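Local coordinates for protein probable LacI-family transcriptional regulator (Corynebacterium glutamicum ATCC 13032, PDB 3BIL) that probably acts as a DNA-binding transcriptional regulator of the LacI family, at residues S272-D277 / T290-N295. Sequence-based numbering, arbitrary orientation.
Sequences SVIGFD and TVIDQN
Over one face of the Phe-276 ring lies CG2 of Ile-292, a CH-pi contact 4.0 Å from the ring centroid and displaced toward the rim, where CZ is the nearest ring atom. At the edge, close to the ring plane, sit Gln-294 NE2 and the carboxylate oxygen OD2 of Asp-277; the Gln-294 amide is turned 66° from the ring. Ile-292 holds CG2 anti to its backbone N, which places the methyl over the ring; Gln-294, extended beyond CG (chi2 -179°), carries its amide out to Asp-277. The hydrogen bond from Gln-294 NE2 to Asp-277 OD1 is modelled very short and far from straight, so its exact geometry is doubtful. Within the same chain, Asp-277 OD2 is hydrogen-bonded to Ser-250 OG and Gln-294 OE1 to Ser-166 OG.

Beneath these side chains the backbones pair in parallel. Gly-275 N donates to Thr-290 O (3.0 Å, nearly straight at 171°), Gly-275 O accepts from Ile-292 N (3.1 Å), and Asp-277 N reaches Ile-292 O (3.0 Å). On the face away from Phe-276, CG1 of Val-291 lies against the bare CA of Gly-275, 3.8 Å away. Ile-274 and Ile-292 continue the apolar face on which helix 169-181 packs. Adjacent parallel strands under a helix are characteristic of the alpha/beta core of the periplasmic-binding-protein-like fold, as in LacI-family regulators.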
loop_
_atom_site.group_PDB
_atom_site.type_symbol
_atom_site.label_atom_id
_atom_site.label_comp_id
_atom_site.label_asym_id
_atom_site.label_seq_id
_atom_site.Cartn_x
_atom_site.Cartn_y
_atom_site.Cartn_z
ATOM N N SER A 272 -13.615 -8.486 -19.575
ATOM C CA SER A 272 -12.505 -7.560 -19.729
ATOM C C SER A 272 -12.398 -6.625 -18.531
ATOM O O SER A 272 -13.411 -6.199 -18.025
ATOM C CB SER A 272 -12.652 -6.707 -21.007
ATOM O OG SER A 272 -12.665 -7.541 -22.164
ATOM N N VAL A 273 -11.171 -6.264 -18.119
ATOM C CA VAL A 273 -10.994 -5.279 -17.056
ATOM C C VAL A 273 -10.087 -4.134 -17.507
ATOM O O VAL A 273 -9.085 -4.362 -18.171
ATOM C CB VAL A 273 -10.458 -5.926 -15.739
ATOM C CG1 VAL A 273 -10.237 -4.874 -14.630
ATOM C CG2 VAL A 273 -11.442 -6.931 -15.238
ATOM N N ILE A 274 -10.472 -2.914 -17.148
ATOM C CA ILE A 274 -9.575 -1.789 -17.157
ATOM C C ILE A 274 -9.418 -1.287 -15.730
ATOM O O ILE A 274 -10.424 -0.955 -15.098
ATOM C CB ILE A 274 -10.092 -0.604 -18.010
ATOM C CG1 ILE A 274 -10.500 -1.066 -19.419
ATOM C CG2 ILE A 274 -9.024 0.500 -18.060
ATOM C CD1 ILE A 274 -9.349 -1.417 -20.352
ATOM N N GLY A 275 -8.167 -1.219 -15.238
ATOM C CA GLY A 275 -7.911 -0.831 -13.861
ATOM C C GLY A 275 -7.425 0.567 -13.794
ATOM O O GLY A 275 -7.110 1.148 -14.803
ATOM N N PHE A 276 -7.344 1.118 -12.598
ATOM C CA PHE A 276 -6.812 2.464 -12.448
ATOM C C PHE A 276 -5.645 2.437 -11.467
ATOM O O PHE A 276 -5.761 1.814 -10.411
ATOM C CB PHE A 276 -7.899 3.433 -11.990
ATOM C CG PHE A 276 -7.922 4.756 -12.768
ATOM C CD1 PHE A 276 -8.763 4.918 -13.874
ATOM C CD2 PHE A 276 -7.109 5.830 -12.384
ATOM C CE1 PHE A 276 -8.804 6.123 -14.590
ATOM C CE2 PHE A 276 -7.121 7.044 -13.103
ATOM C CZ PHE A 276 -7.971 7.191 -14.207
ATOM N N ASP A 277 -4.536 3.096 -11.844
ATOM C CA ASP A 277 -3.244 3.105 -11.119
ATOM C C ASP A 277 -2.376 1.841 -11.171
ATOM O O ASP A 277 -2.801 0.764 -11.574
ATOM C CB ASP A 277 -3.371 3.635 -9.689
ATOM C CG ASP A 277 -4.167 4.912 -9.637
ATOM O OD1 ASP A 277 -3.651 5.972 -10.083
ATOM O OD2 ASP A 277 -5.330 4.838 -9.187
ATOM N N THR A 290 -4.590 -4.336 -18.116
ATOM C CA THR A 290 -4.561 -3.051 -18.730
ATOM C C THR A 290 -4.999 -2.007 -17.673
ATOM O O THR A 290 -6.015 -2.148 -17.036
ATOM C CB THR A 290 -5.433 -3.076 -19.972
ATOM O OG1 THR A 290 -4.958 -4.102 -20.870
ATOM C CG2 THR A 290 -5.397 -1.724 -20.689
ATOM N N VAL A 291 -4.237 -0.949 -17.493
ATOM C CA VAL A 291 -4.569 0.054 -16.499
ATOM C C VAL A 291 -4.229 1.438 -17.034
ATOM O O VAL A 291 -3.472 1.593 -18.006
ATOM C CB VAL A 291 -3.760 -0.108 -15.165
ATOM C CG1 VAL A 291 -4.190 -1.394 -14.343
ATOM C CG2 VAL A 291 -2.238 -0.082 -15.394
ATOM N N ILE A 292 -4.794 2.440 -16.368
ATOM C CA ILE A 292 -4.535 3.812 -16.653
ATOM C C ILE A 292 -3.530 4.317 -15.645
ATOM O O ILE A 292 -3.763 4.303 -14.449
ATOM C CB ILE A 292 -5.848 4.620 -16.698
ATOM C CG1 ILE A 292 -6.641 4.200 -17.953
ATOM C CG2 ILE A 292 -5.559 6.124 -16.727
ATOM C CD1 ILE A 292 -8.027 4.824 -18.032
ATOM N N ASP A 293 -2.370 4.714 -16.134
ATOM C CA ASP A 293 -1.334 5.184 -15.256
ATOM C C ASP A 293 -1.444 6.704 -15.148
ATOM O O ASP A 293 -1.695 7.394 -16.122
ATOM C CB ASP A 293 0.040 4.711 -15.771
ATOM C CG ASP A 293 1.232 5.426 -15.099
ATOM O OD1 ASP A 293 1.075 6.067 -14.052
ATOM O OD2 ASP A 293 2.352 5.355 -15.620
ATOM N N GLN A 294 -1.264 7.219 -13.955
ATOM C CA GLN A 294 -1.349 8.632 -13.717
ATOM C C GLN A 294 -0.026 9.275 -13.487
ATOM O O GLN A 294 0.038 10.490 -13.244
ATOM C CB GLN A 294 -2.114 8.846 -12.448
ATOM C CG GLN A 294 -3.538 9.049 -12.671
ATOM C CD GLN A 294 -4.165 9.262 -11.377
ATOM O OE1 GLN A 294 -4.312 10.405 -10.937
ATOM N NE2 GLN A 294 -4.453 8.166 -10.679
ATOM N N ASN A 295 1.022 8.468 -13.498
ATOM C CA ASN A 295 2.364 8.970 -13.396
ATOM C C ASN A 295 2.616 9.758 -12.108
ATOM O O ASN A 295 2.986 10.933 -12.152
ATOM C CB ASN A 295 2.698 9.800 -14.643
ATOM C CG ASN A 295 4.120 9.604 -15.078
ATOM O OD1 ASN A 295 5.055 10.167 -14.484
ATOM N ND2 ASN A 295 4.308 8.745 -16.087
#